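Local atomic coordinates of PilX (Neisseria meningitidis, PDB entry 2OPE), a protein that is a minor type IV pilin of the meningococcus, thought to act in pilus-mediated bacterial aggregation and adhesion. Residues Gly7-Leu12 against Leu88-Asn93; Gly18-Ser23 against Tyr74-Val79; Thr37-Leu42 against Val63-Lys68; Glu57-Ser62 against Gly78-Gly83; Ala104-Ala109 against Ser116-Glu121. All blocks are in the same frame, centred on the assembly; numbering follows the deposited sequence.

Contact 1 (Gly7-Leu12 against Leu88-Asn93); sequences GYQSQL and LSVWMN
Gln-9 of helix 5-28 lies against Leu-88 and Ser-89 where strand 89-93 begins, part of the type IV pilin fold in which a long N-terminal helix packs on an antiparallel sheet. The helix and strand segments run nearly the same way, their axes 22° apart and 8.3 Å from each other at closest approach. Packing is tight at the start of the strand. The Gln-9 chain is extended, CG anti to the backbone N (chi1 -174°), and it crosses the Leu-88 side chain at about a right angle. Its amide meets the leucine with both ends: NE2 is 3.6 Å from Leu-88 CB, and OE1 is 3.8 Å from Leu-88 CD1. Glutamine suits this buried place because its methylenes pack as hydrocarbon while its amide can serve a main-chain carbonyl. The backbone N of Leu-88 is held in turn by the carboxylate of Glu-5.

Further along, the contact thins. Leu-12 and Val-90 slide past each other in opposite directions and meet through single methyls, CD2 to CG2 at 4.0 Å, while Met-92 packs on Tyr-13 and Met-16, later in the helix. What polar grip there is falls in the tight part: Gln-9 NE2 donates to Ser-89 O at 3.0 Å, with an N-H...O angle of 149° and the donor slightly tilted from the carbonyl plane.

Contact 2 (Gly18-Ser23 against Tyr74-Val79); sequences GINNIS and YSLVGV
Tyr-74 and Asn-20 slide past each other in opposite directions, the ring and the amide turned 65° apart, until the tyrosine hydroxyl reaches the amide oxygen. Tyr-74 OH donates to Asn-20 OD1 at 2.7 Å, lying in the carbonyl plane with a C=O...O angle of 160°. OD1 also sits at the edge of the ring, near its plane. The other end of the amide is also used, for Asn-20 ND2 donates to the carbonyl of Asn-93. With both ends bonded the amide has its rotation fixed, which is why asparagine suits this buried spot, where the helix faces strands 74-80 and 89-93.

One turn on, Ser-23 brings CB within 3.2 Å of Tyr-74 OH, approaching the ring obliquely. Its own hydroxyl turns back to the helix: OG is anti to the carbonyl carbon (chi1 -63°) and donates to Ile-19 O at 2.9 Å. That oxygen also accepts from Ser-23 N, the two donors reaching it from opposite faces of the carbonyl plane.

Next to the polar pair along the strand, Leu-76 points toward the helix. Its CD1 methyl lies 3.9 Å from Asn-20 CB and 4.2 Å from Ile-19 CG2, leucine being long enough to touch the helix from the strand. The segments run close to antiparallel, an arrangement in keeping with the helix-on-sheet core of the type IV pilin globular domain.

Contact 3 (Thr37-Leu42 against Val63-Lys68); sequences TIKSKL and VHFVNK
The Phe-65 ring takes Lys-39 over one face and Leu-42 at its edge. Lys-39 CG sits 4.1 Å from the ring centroid and 16° off the normal, a CH-pi contact displaced toward the rim. Leu-42 CB lies at the edge in the ring plane, and its CD1 comes to 3.6 Å from Phe-65 CE1. The lysine owes its position to an extended chain, CG anti to the backbone N (chi1 174°), which continues across the ring until CE is 3.9 Å from Phe-65 CD2. Lysine suits a place at the surface such as this: its methylenes lie on an aromatic ring while NZ forms a salt bridge with Glu-43. Its CD also touches Lys-68 CB at 3.9 Å, hydrocarbon against hydrocarbon.

Beside the ring, Val-63 CG1 meets the buried Leu-42 at CB, 4.4 Å away, and the leucine packs further on Ser-23 and Leu-28 of helix 5-28. Tyr-74 of the neighbouring strand touches Leu-42, Val-63 and Phe-65. Helix 35-48 thus lies against the end of the outermost strand 59-65, with helix 5-28 and strand 74-80 beside it.

Contact 4 (Glu57-Ser62 against Gly78-Gly83); sequences EKYNVS and GVPKTG
Tyr-59 CG stands anti to its own carbonyl carbon (chi1 -63°), and from there the ring lies obliquely beside Pro-80. Its CD2 is 3.5 Å from Pro-80 CA, and CE2 is 3.9 Å from Pro-80 CG, an apolar contact of aromatic ring with pyrrolidine. Val-79 C lies near the ring plane, at the edge. Beyond this pair the ring packs on Tyr-8 and Leu-12 of helix 5-28, where a large aromatic can bridge sheet and helix.

The main chains supply the clear hydrogen bonds. Asn-60 and Val-79 form an antiparallel hydrogen-bonded pair: Asn-60 N donates to Val-79 O at 2.7 Å, nearly along the C=O axis, and Val-79 N returns a bond to Asn-60 O at 3.0 Å. Val-79 O has a further neighbour in Tyr-59 CA, a CA-H...O contact of 3.2 Å. This is one end of the beta hairpin of strands 59-65 and 74-80, the first two strands of the pilin sheet, and 59-65 is an outermost strand within the chain.

Tyr-59 with Pro-80 is a non-hydrogen-bonded pair, so the proline's missing N-H costs no bond between these strands. Past it, Lys-81 N donates to Lys-58 O at 2.7 Å in a nearly straight bond (169°). In the other non-hydrogen-bonded pair Val-61 CG2 rests 4.1 Å from Gly-78 CA, glycine adding no bulk beside the valine. The opposite face bears Val-79, whose branched side chain packs on Ala-104 and Ala-107 of helix 104-109, and Asn-60. The modelled end of Lys-81 near Asn-60 is too close to be trusted.

Contact 5 (Ala104-Ala109 against Ser116-Glu121); sequences AASARA and SDVGCE
At Gly-119 the chain turns a corner with phi 118° and psi -160°, bringing its CA to 4.9 Å from Ser-106 CA of helix 104-109. The place lies within the disulfide-bounded region of a type IV pilin, commonly called the D-region, which is closed here by Cys-101 and Cys-120. Glycine suits the corner because at these backbone angles a CB would jam against the preceding carbonyl oxygen.

Ser-106 fills the approach. Its CB points toward the corner and lies 3.5 Å from Gly-119 CA. OG, anti to the carbonyl carbon (chi1 -52°) and beside the backbone N, is 2.9 Å from Gly-119 N. This hydroxyl is hydrogen-bonded to the carboxylate of Asp-103, just before the helix. Serine is small enough to sit against the glycine, and its hydroxyl is satisfied by the acid. From the more exposed side Val-118 adds one methyl, its CG1 3.7 Å from Ser-106 OG.

Ala-107, on the next helical position, turns to the sheet instead and packs on Val-77 and Val-79, its small methyl allowing a close seat. The disulfide fixes strand 120-122 to strand 98-101, and its sulfur also faces the helix. Cys-120 SG rests 3.7 Å from Ser-106 CB and 3.5 Å from Ser-106 O.

How the contacts relate
From the N terminus, helix 5-28 supplies the first half of contacts 1 and 2. Contact 1 closes the longest loop, returning at strand 89-93, and contacts 2, 3 and 4 all nest inside it. Contact 2 returns earlier, at strand 74-80, and encloses contact 3, which brings helix 35-48 to strand 59-65. Contact 4, the hairpin of strands 59-65 and 74-80, crosses contact 3 and ends on the same part of strand 74-80 as contact 2, sharing Gly-78 and Val-79. Contact 5 follows in series, a short loop of its own. Its helix 104-109 touches the sheet through Val-79, so the disulfide region and the two longer helices meet on one sheet.

Contact 1 (Gly7-Leu12 against Leu88-Asn93)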
# COMPACT_ATOMS: atom_id res chain seq x y z
N GLY A 7 0.92 -5.37 -16.15
CA GLY A 7 2.28 -4.89 -15.97
C GLY A 7 2.27 -3.69 -15.02
O GLY A 7 3.13 -3.59 -14.15
N TYR A 8 1.30 -2.78 -15.16
CA TYR A 8 1.24 -1.61 -14.28
C TYR A 8 0.99 -1.99 -12.81
O TYR A 8 1.56 -1.41 -11.89
CB TYR A 8 0.22 -0.59 -14.78
CG TYR A 8 0.67 0.21 -16.00
CD1 TYR A 8 1.84 0.94 -15.98
CD2 TYR A 8 -0.09 0.23 -17.16
CE1 TYR A 8 2.26 1.67 -17.09
CE2 TYR A 8 0.32 0.95 -18.28
CZ TYR A 8 1.50 1.68 -18.23
OH TYR A 8 1.93 2.42 -19.35
N GLN A 9 0.14 -2.99 -12.59
CA GLN A 9 -0.13 -3.51 -11.27
C GLN A 9 1.12 -4.18 -10.66
O GLN A 9 1.32 -4.17 -9.41
CB GLN A 9 -1.27 -4.51 -11.35
CG GLN A 9 -1.71 -5.02 -9.99
CD GLN A 9 -2.40 -6.36 -10.05
OE1 GLN A 9 -1.98 -7.26 -10.79
NE2 GLN A 9 -3.46 -6.52 -9.25
N SER A 10 1.95 -4.79 -11.52
CA SER A 10 3.22 -5.34 -11.06
C SER A 10 4.16 -4.23 -10.60
O SER A 10 4.69 -4.28 -9.49
CB SER A 10 3.89 -6.22 -12.11
OG SER A 10 3.12 -7.38 -12.38
N GLN A 11 4.36 -3.21 -11.42
CA GLN A 11 5.27 -2.15 -10.99
C GLN A 11 4.77 -1.49 -9.72
O GLN A 11 5.57 -1.15 -8.86
CB GLN A 11 5.48 -1.11 -12.10
CG GLN A 11 5.85 -1.74 -13.44
CD GLN A 11 6.13 -0.71 -14.51
OE1 GLN A 11 6.67 0.38 -14.22
NE2 GLN A 11 5.78 -1.02 -15.74
N LEU A 12 3.47 -1.28 -9.60
CA LEU A 12 2.86 -0.73 -8.36
C LEU A 12 3.22 -1.66 -7.20
O LEU A 12 3.59 -1.21 -6.10
CB LEU A 12 1.34 -0.63 -8.50
CG LEU A 12 0.54 -0.15 -7.29
CD1 LEU A 12 0.94 1.30 -6.93
CD2 LEU A 12 -0.96 -0.29 -7.51
N LEU A 88 -7.19 -2.90 -11.31
CA LEU A 88 -6.28 -3.74 -10.57
C LEU A 88 -5.66 -2.90 -9.48
O LEU A 88 -5.26 -1.76 -9.73
CB LEU A 88 -5.19 -4.34 -11.48
CG LEU A 88 -5.60 -5.28 -12.63
CD1 LEU A 88 -4.43 -5.85 -13.40
CD2 LEU A 88 -6.54 -6.39 -12.14
N SER A 89 -5.51 -3.50 -8.30
CA SER A 89 -4.98 -2.79 -7.16
C SER A 89 -4.01 -3.68 -6.39
O SER A 89 -3.75 -4.82 -6.80
CB SER A 89 -6.12 -2.29 -6.27
OG SER A 89 -7.05 -1.54 -7.06
N VAL A 90 -3.46 -3.16 -5.29
CA VAL A 90 -2.53 -3.91 -4.44
C VAL A 90 -2.79 -3.48 -3.00
O VAL A 90 -3.16 -2.30 -2.76
CB VAL A 90 -1.08 -3.58 -4.84
CG1 VAL A 90 -0.08 -4.07 -3.85
CG2 VAL A 90 -0.79 -4.12 -6.25
N TRP A 91 -2.63 -4.40 -2.03
CA TRP A 91 -2.41 -3.96 -0.65
C TRP A 91 -1.31 -4.80 -0.01
O TRP A 91 -0.98 -5.88 -0.51
CB TRP A 91 -3.71 -3.94 0.21
CG TRP A 91 -4.21 -5.31 0.63
CD1 TRP A 91 -4.97 -6.17 -0.11
CD2 TRP A 91 -3.94 -5.98 1.89
NE1 TRP A 91 -5.21 -7.33 0.61
CE2 TRP A 91 -4.56 -7.25 1.82
CE3 TRP A 91 -3.19 -5.65 3.03
CZ2 TRP A 91 -4.48 -8.18 2.88
CZ3 TRP A 91 -3.13 -6.56 4.06
CH2 TRP A 91 -3.76 -7.81 3.98
N MET A 92 -0.75 -4.30 1.09
CA MET A 92 0.22 -5.08 1.86
C MET A 92 0.34 -4.67 3.35
O MET A 92 -0.04 -3.56 3.76
CB MET A 92 1.61 -5.13 1.13
CG MET A 92 2.26 -3.74 0.93
SD MET A 92 3.80 -3.66 -0.01
CE MET A 92 3.42 -4.37 -1.61
N ASN A 93 0.84 -5.63 4.12
CA ASN A 93 1.24 -5.59 5.54
C ASN A 93 2.55 -4.85 5.76
O ASN A 93 3.42 -4.95 4.89
CB ASN A 93 1.60 -7.08 5.97
CG ASN A 93 0.45 -7.74 6.57
OD1 ASN A 93 -0.44 -7.02 6.99
ND2 ASN A 93 0.37 -9.07 6.56

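Contact 2 (Gly18-Ser23 against Tyr74-Val79)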
# COMPACT_ATOMS: atom_id res chain seq x y z
N GLY A 18 9.07 -1.34 -2.08
CA GLY A 18 10.08 -0.29 -1.84
C GLY A 18 9.69 0.70 -0.76
O GLY A 18 10.47 0.98 0.12
N ILE A 19 8.48 1.24 -0.85
CA ILE A 19 7.91 2.11 0.19
C ILE A 19 7.79 1.43 1.56
O ILE A 19 8.18 2.00 2.58
CB ILE A 19 6.52 2.68 -0.31
CG1 ILE A 19 6.73 3.51 -1.59
CG2 ILE A 19 5.80 3.50 0.76
CD1 ILE A 19 5.43 3.82 -2.35
N ASN A 20 7.29 0.20 1.58
CA ASN A 20 7.23 -0.62 2.80
C ASN A 20 8.64 -0.79 3.45
O ASN A 20 8.82 -0.66 4.67
CB ASN A 20 6.66 -2.02 2.47
CG ASN A 20 5.76 -2.58 3.56
OD1 ASN A 20 5.45 -1.90 4.54
ND2 ASN A 20 5.30 -3.82 3.38
N ASN A 21 9.65 -1.08 2.63
CA ASN A 21 10.96 -1.37 3.19
C ASN A 21 11.60 -0.12 3.81
O ASN A 21 12.26 -0.20 4.85
CB ASN A 21 11.87 -2.01 2.14
CG ASN A 21 11.53 -3.44 1.90
OD1 ASN A 21 10.90 -4.06 2.74
ND2 ASN A 21 11.97 -3.99 0.77
N ILE A 22 11.42 1.03 3.18
CA ILE A 22 11.91 2.26 3.75
C ILE A 22 11.13 2.66 5.01
O ILE A 22 11.71 3.23 5.92
CB ILE A 22 11.79 3.38 2.75
CG1 ILE A 22 12.68 3.11 1.52
CG2 ILE A 22 12.11 4.76 3.40
CD1 ILE A 22 12.61 4.26 0.54
N SER A 23 9.81 2.44 5.01
CA SER A 23 9.01 2.68 6.17
C SER A 23 9.49 1.85 7.36
O SER A 23 9.62 2.35 8.47
CB SER A 23 7.53 2.38 5.89
OG SER A 23 7.03 3.26 4.87
N TYR A 74 0.58 -1.62 10.21
CA TYR A 74 -0.17 -0.81 9.23
C TYR A 74 -0.23 -1.65 7.95
O TYR A 74 0.44 -2.67 7.82
CB TYR A 74 0.49 0.56 8.96
CG TYR A 74 1.92 0.42 8.37
CD1 TYR A 74 2.11 0.10 7.02
CD2 TYR A 74 3.06 0.53 9.18
CE1 TYR A 74 3.36 -0.06 6.47
CE2 TYR A 74 4.34 0.36 8.63
CZ TYR A 74 4.48 0.05 7.26
OH TYR A 74 5.71 -0.19 6.67
N SER A 75 -1.02 -1.19 7.00
CA SER A 75 -1.01 -1.72 5.66
C SER A 75 -0.94 -0.59 4.64
O SER A 75 -1.31 0.56 4.92
CB SER A 75 -2.25 -2.55 5.44
OG SER A 75 -3.37 -1.77 5.64
N LEU A 76 -0.43 -0.91 3.46
CA LEU A 76 -0.41 0.01 2.37
C LEU A 76 -1.45 -0.41 1.37
O LEU A 76 -1.57 -1.59 1.04
CB LEU A 76 0.97 0.01 1.71
CG LEU A 76 2.18 0.37 2.56
CD1 LEU A 76 3.51 0.10 1.78
CD2 LEU A 76 2.07 1.82 2.98
N VAL A 77 -2.21 0.55 0.87
CA VAL A 77 -3.20 0.31 -0.18
C VAL A 77 -2.77 1.04 -1.48
O VAL A 77 -2.41 2.20 -1.47
CB VAL A 77 -4.60 0.78 0.33
CG1 VAL A 77 -5.65 0.72 -0.71
CG2 VAL A 77 -5.03 -0.05 1.55
N GLY A 78 -2.75 0.34 -2.61
CA GLY A 78 -2.36 1.00 -3.85
C GLY A 78 -3.57 0.89 -4.76
O GLY A 78 -4.01 -0.21 -5.07
N VAL A 79 -4.16 2.01 -5.19
CA VAL A 79 -5.33 1.88 -6.06
C VAL A 79 -5.26 2.88 -7.19
O VAL A 79 -4.57 3.91 -7.10
CB VAL A 79 -6.67 2.02 -5.28
CG1 VAL A 79 -6.75 0.93 -4.21
CG2 VAL A 79 -6.86 3.48 -4.67

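Contact 3 (Thr37-Leu42 against Val63-Lys68)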
# COMPACT_ATOMS: atom_id res chain seq x y z
N THR A 37 4.05 10.09 16.77
CA THR A 37 5.10 10.50 15.86
C THR A 37 5.36 9.50 14.72
O THR A 37 5.51 9.88 13.56
CB THR A 37 6.37 10.76 16.64
OG1 THR A 37 6.12 11.82 17.58
CG2 THR A 37 7.53 11.15 15.73
N ILE A 38 5.39 8.21 15.05
CA ILE A 38 5.56 7.18 14.03
C ILE A 38 4.40 7.26 13.04
O ILE A 38 4.59 7.20 11.84
CB ILE A 38 5.55 5.74 14.65
CG1 ILE A 38 6.71 5.51 15.66
CG2 ILE A 38 5.49 4.65 13.55
CD1 ILE A 38 8.08 5.75 15.13
N LYS A 39 3.18 7.38 13.56
CA LYS A 39 1.98 7.39 12.74
C LYS A 39 1.97 8.57 11.76
O LYS A 39 1.76 8.37 10.58
CB LYS A 39 0.72 7.41 13.60
CG LYS A 39 -0.59 7.57 12.78
CD LYS A 39 -1.82 7.26 13.60
CE LYS A 39 -3.15 7.50 12.79
NZ LYS A 39 -3.21 8.89 12.24
N SER A 40 2.23 9.80 12.24
CA SER A 40 2.19 10.92 11.29
C SER A 40 3.36 10.90 10.33
O SER A 40 3.20 11.27 9.17
CB SER A 40 2.02 12.30 11.96
OG SER A 40 2.80 12.41 13.12
N LYS A 41 4.53 10.51 10.81
CA LYS A 41 5.66 10.26 9.89
C LYS A 41 5.32 9.24 8.79
O LYS A 41 5.52 9.52 7.60
CB LYS A 41 6.92 9.87 10.64
CG LYS A 41 7.66 11.06 11.30
CD LYS A 41 8.91 10.55 11.99
CE LYS A 41 9.71 11.65 12.77
NZ LYS A 41 10.80 11.01 13.59
N LEU A 42 4.72 8.11 9.14
CA LEU A 42 4.34 7.17 8.09
C LEU A 42 3.44 7.83 7.05
O LEU A 42 3.65 7.68 5.85
CB LEU A 42 3.62 5.94 8.68
CG LEU A 42 4.57 4.96 9.40
CD1 LEU A 42 3.79 4.04 10.34
CD2 LEU A 42 5.43 4.17 8.41
N VAL A 63 -1.42 4.74 3.51
CA VAL A 63 -1.06 3.86 4.66
C VAL A 63 -2.22 3.89 5.69
O VAL A 63 -2.90 4.92 5.89
CB VAL A 63 0.33 4.29 5.32
CG1 VAL A 63 0.26 5.74 5.84
CG2 VAL A 63 0.76 3.41 6.41
N HIS A 64 -2.50 2.75 6.31
CA HIS A 64 -3.71 2.63 7.11
C HIS A 64 -3.42 1.91 8.40
O HIS A 64 -2.51 1.11 8.47
CB HIS A 64 -4.80 1.92 6.27
CG HIS A 64 -5.07 2.61 4.95
ND1 HIS A 64 -6.06 3.56 4.79
CD2 HIS A 64 -4.40 2.55 3.76
CE1 HIS A 64 -6.03 4.01 3.54
NE2 HIS A 64 -5.03 3.42 2.90
N PHE A 65 -4.17 2.22 9.43
CA PHE A 65 -3.91 1.77 10.79
C PHE A 65 -5.19 1.25 11.39
O PHE A 65 -6.25 1.88 11.30
CB PHE A 65 -3.41 2.96 11.64
CG PHE A 65 -2.19 3.61 11.08
CD1 PHE A 65 -0.92 3.13 11.41
CD2 PHE A 65 -2.30 4.67 10.17
CE1 PHE A 65 0.22 3.69 10.85
CE2 PHE A 65 -1.19 5.24 9.62
CZ PHE A 65 0.09 4.75 9.94
N VAL A 66 -5.13 0.12 12.05
CA VAL A 66 -6.30 -0.30 12.77
C VAL A 66 -6.33 0.44 14.09
O VAL A 66 -7.39 0.88 14.54
CB VAL A 66 -6.30 -1.82 12.97
CG1 VAL A 66 -7.36 -2.24 14.03
CG2 VAL A 66 -6.60 -2.47 11.62
N ASN A 67 -5.15 0.60 14.67
CA ASN A 67 -4.97 1.06 16.03
C ASN A 67 -3.84 2.09 16.01
O ASN A 67 -2.67 1.74 15.77
CB ASN A 67 -4.56 -0.13 16.92
CG ASN A 67 -4.41 0.25 18.40
OD1 ASN A 67 -4.61 1.39 18.78
ND2 ASN A 67 -4.02 -0.72 19.22
N LYS A 68 -4.19 3.34 16.27
CA LYS A 68 -3.23 4.42 16.31
C LYS A 68 -2.17 4.19 17.39
O LYS A 68 -1.17 4.90 17.44
CB LYS A 68 -3.93 5.76 16.54
CG LYS A 68 -4.41 5.99 17.97
CD LYS A 68 -5.07 7.34 18.14
CE LYS A 68 -5.87 7.40 19.45
NZ LYS A 68 -5.03 7.43 20.70

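Contact 4 (Glu57-Ser62 against Gly78-Gly83)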
# COMPACT_ATOMS: atom_id res chain seq x y z
N GLU A 57 1.34 8.61 -12.12
CA GLU A 57 0.28 9.13 -12.95
C GLU A 57 -1.02 8.36 -12.77
O GLU A 57 -2.12 8.90 -12.95
CB GLU A 57 0.68 8.94 -14.40
CG GLU A 57 1.16 10.16 -15.09
CD GLU A 57 1.57 9.85 -16.51
OE1 GLU A 57 2.07 10.78 -17.19
OE2 GLU A 57 1.39 8.68 -16.93
N LYS A 58 -0.90 7.07 -12.46
CA LYS A 58 -2.03 6.16 -12.54
C LYS A 58 -2.61 5.69 -11.21
O LYS A 58 -3.78 5.30 -11.16
CB LYS A 58 -1.65 4.93 -13.36
CG LYS A 58 -1.19 5.27 -14.74
CD LYS A 58 -0.48 4.12 -15.44
CE LYS A 58 0.04 4.61 -16.79
NZ LYS A 58 -1.07 5.13 -17.70
N TYR A 59 -1.78 5.70 -10.16
CA TYR A 59 -2.13 5.12 -8.86
C TYR A 59 -1.94 6.08 -7.70
O TYR A 59 -1.04 6.90 -7.74
CB TYR A 59 -1.29 3.89 -8.60
CG TYR A 59 -1.55 2.83 -9.60
CD1 TYR A 59 -0.68 2.63 -10.68
CD2 TYR A 59 -2.67 2.03 -9.49
CE1 TYR A 59 -0.91 1.64 -11.62
CE2 TYR A 59 -2.91 1.05 -10.42
CZ TYR A 59 -2.03 0.87 -11.49
OH TYR A 59 -2.31 -0.12 -12.39
N ASN A 60 -2.79 5.95 -6.68
CA ASN A 60 -2.53 6.55 -5.35
C ASN A 60 -2.13 5.51 -4.29
O ASN A 60 -2.70 4.44 -4.21
CB ASN A 60 -3.73 7.37 -4.88
CG ASN A 60 -3.98 8.59 -5.76
OD1 ASN A 60 -3.05 9.33 -6.11
ND2 ASN A 60 -5.20 8.76 -6.17
N VAL A 61 -1.11 5.82 -3.51
CA VAL A 61 -0.72 4.92 -2.43
C VAL A 61 -0.99 5.57 -1.05
O VAL A 61 -0.69 6.76 -0.83
CB VAL A 61 0.75 4.45 -2.63
CG1 VAL A 61 1.23 3.65 -1.44
CG2 VAL A 61 0.85 3.61 -3.89
N SER A 62 -1.61 4.82 -0.13
CA SER A 62 -1.90 5.38 1.20
C SER A 62 -1.60 4.32 2.25
O SER A 62 -1.54 3.15 1.89
CB SER A 62 -3.36 5.84 1.26
OG SER A 62 -4.21 4.78 0.81
N GLY A 78 -2.75 0.34 -2.61
CA GLY A 78 -2.36 1.00 -3.85
C GLY A 78 -3.57 0.89 -4.76
O GLY A 78 -4.01 -0.21 -5.07
N VAL A 79 -4.16 2.01 -5.19
CA VAL A 79 -5.33 1.88 -6.06
C VAL A 79 -5.26 2.88 -7.19
O VAL A 79 -4.57 3.91 -7.10
CB VAL A 79 -6.67 2.02 -5.28
CG1 VAL A 79 -6.75 0.93 -4.21
CG2 VAL A 79 -6.86 3.48 -4.67
N PRO A 80 -5.95 2.57 -8.29
CA PRO A 80 -5.90 3.43 -9.45
C PRO A 80 -6.56 4.78 -9.15
O PRO A 80 -7.51 4.83 -8.38
CB PRO A 80 -6.74 2.65 -10.48
CG PRO A 80 -6.75 1.24 -9.98
CD PRO A 80 -6.74 1.34 -8.53
N LYS A 81 -6.03 5.86 -9.72
CA LYS A 81 -6.66 7.18 -9.67
C LYS A 81 -8.10 7.15 -10.22
O LYS A 81 -8.39 6.43 -11.18
CB LYS A 81 -5.84 8.19 -10.48
CG LYS A 81 -4.74 8.82 -9.65
CD LYS A 81 -3.58 9.32 -10.48
CE LYS A 81 -2.78 10.39 -9.74
NZ LYS A 81 -2.55 9.99 -8.35
N THR A 82 -8.95 7.97 -9.62
CA THR A 82 -10.38 8.02 -9.92
C THR A 82 -10.60 8.37 -11.38
O THR A 82 -10.08 9.37 -11.86
CB THR A 82 -11.11 9.06 -9.01
OG1 THR A 82 -11.27 8.50 -7.70
CG2 THR A 82 -12.49 9.40 -9.56
N GLY A 83 -11.36 7.50 -12.06
CA GLY A 83 -11.97 7.82 -13.36
C GLY A 83 -11.12 7.45 -14.55
O GLY A 83 -11.34 7.94 -15.65

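Contact 5 (Ala104-Ala109 against Ser116-Glu121)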
# COMPACT_ATOMS: atom_id res chain seq x y z
N ALA A 104 -10.20 -2.02 -6.60
CA ALA A 104 -9.90 -1.11 -5.48
C ALA A 104 -10.63 -1.39 -4.17
O ALA A 104 -10.04 -1.27 -3.11
CB ALA A 104 -10.13 0.38 -5.90
N ALA A 105 -11.92 -1.76 -4.23
CA ALA A 105 -12.65 -2.09 -3.04
C ALA A 105 -11.96 -3.21 -2.27
O ALA A 105 -11.77 -3.08 -1.06
CB ALA A 105 -14.08 -2.50 -3.37
N SER A 106 -11.60 -4.30 -2.96
CA SER A 106 -10.91 -5.45 -2.34
C SER A 106 -9.56 -5.06 -1.68
O SER A 106 -9.15 -5.66 -0.68
CB SER A 106 -10.63 -6.54 -3.39
OG SER A 106 -11.78 -6.92 -4.13
N ALA A 107 -8.85 -4.11 -2.29
CA ALA A 107 -7.63 -3.57 -1.67
C ALA A 107 -7.97 -2.77 -0.40
O ALA A 107 -7.32 -2.95 0.63
CB ALA A 107 -6.87 -2.70 -2.66
N ARG A 108 -8.99 -1.92 -0.45
CA ARG A 108 -9.35 -1.16 0.74
C ARG A 108 -9.88 -2.06 1.84
O ARG A 108 -9.73 -1.73 3.03
CB ARG A 108 -10.36 -0.05 0.44
CG ARG A 108 -9.82 1.00 -0.54
CD ARG A 108 -10.79 2.18 -0.71
NE ARG A 108 -10.19 3.22 -1.55
CZ ARG A 108 -9.21 4.05 -1.16
NH1 ARG A 108 -8.66 3.99 0.07
NH2 ARG A 108 -8.77 4.95 -2.04
N ALA A 109 -10.47 -3.19 1.43
CA ALA A 109 -10.97 -4.22 2.38
C ALA A 109 -9.89 -5.25 2.86
O ALA A 109 -10.11 -6.01 3.83
CB ALA A 109 -12.22 -4.91 1.85
N SER A 116 -15.21 -15.51 -7.29
CA SER A 116 -15.57 -15.12 -8.63
C SER A 116 -14.41 -14.24 -9.07
O SER A 116 -13.24 -14.65 -8.94
CB SER A 116 -16.94 -14.46 -8.64
OG SER A 116 -17.91 -15.42 -8.18
N ASP A 117 -14.68 -13.03 -9.55
CA ASP A 117 -13.56 -12.19 -9.98
C ASP A 117 -13.38 -10.94 -9.11
O ASP A 117 -12.97 -9.90 -9.57
CB ASP A 117 -13.64 -11.90 -11.48
CG ASP A 117 -13.34 -13.17 -12.35
OD1 ASP A 117 -12.21 -13.75 -12.25
OD2 ASP A 117 -14.22 -13.60 -13.13
N VAL A 118 -13.65 -11.11 -7.80
CA VAL A 118 -13.56 -10.05 -6.80
C VAL A 118 -12.58 -10.55 -5.77
O VAL A 118 -12.56 -11.76 -5.47
CB VAL A 118 -14.96 -9.82 -6.08
CG1 VAL A 118 -14.84 -8.82 -4.92
CG2 VAL A 118 -16.06 -9.44 -7.07
N GLY A 119 -11.75 -9.65 -5.21
CA GLY A 119 -10.89 -10.01 -4.09
C GLY A 119 -9.45 -9.85 -4.48
O GLY A 119 -9.15 -9.13 -5.44
N CYS A 120 -8.56 -10.52 -3.74
CA CYS A 120 -7.10 -10.43 -3.93
C CYS A 120 -6.45 -11.80 -3.85
O CYS A 120 -7.04 -12.74 -3.26
CB CYS A 120 -6.46 -9.52 -2.86
SG CYS A 120 -7.29 -7.91 -2.62
N GLU A 121 -5.24 -11.92 -4.42
CA GLU A 121 -4.41 -13.09 -4.11
C GLU A 121 -2.99 -12.77 -3.61
O GLU A 121 -2.36 -11.81 -4.10
CB GLU A 121 -4.38 -14.10 -5.26
CG GLU A 121 -4.69 -13.52 -6.57
CD GLU A 121 -4.48 -14.48 -7.72
OE1 GLU A 121 -4.46 -13.98 -8.86
OE2 GLU A 121 -4.33 -15.72 -7.49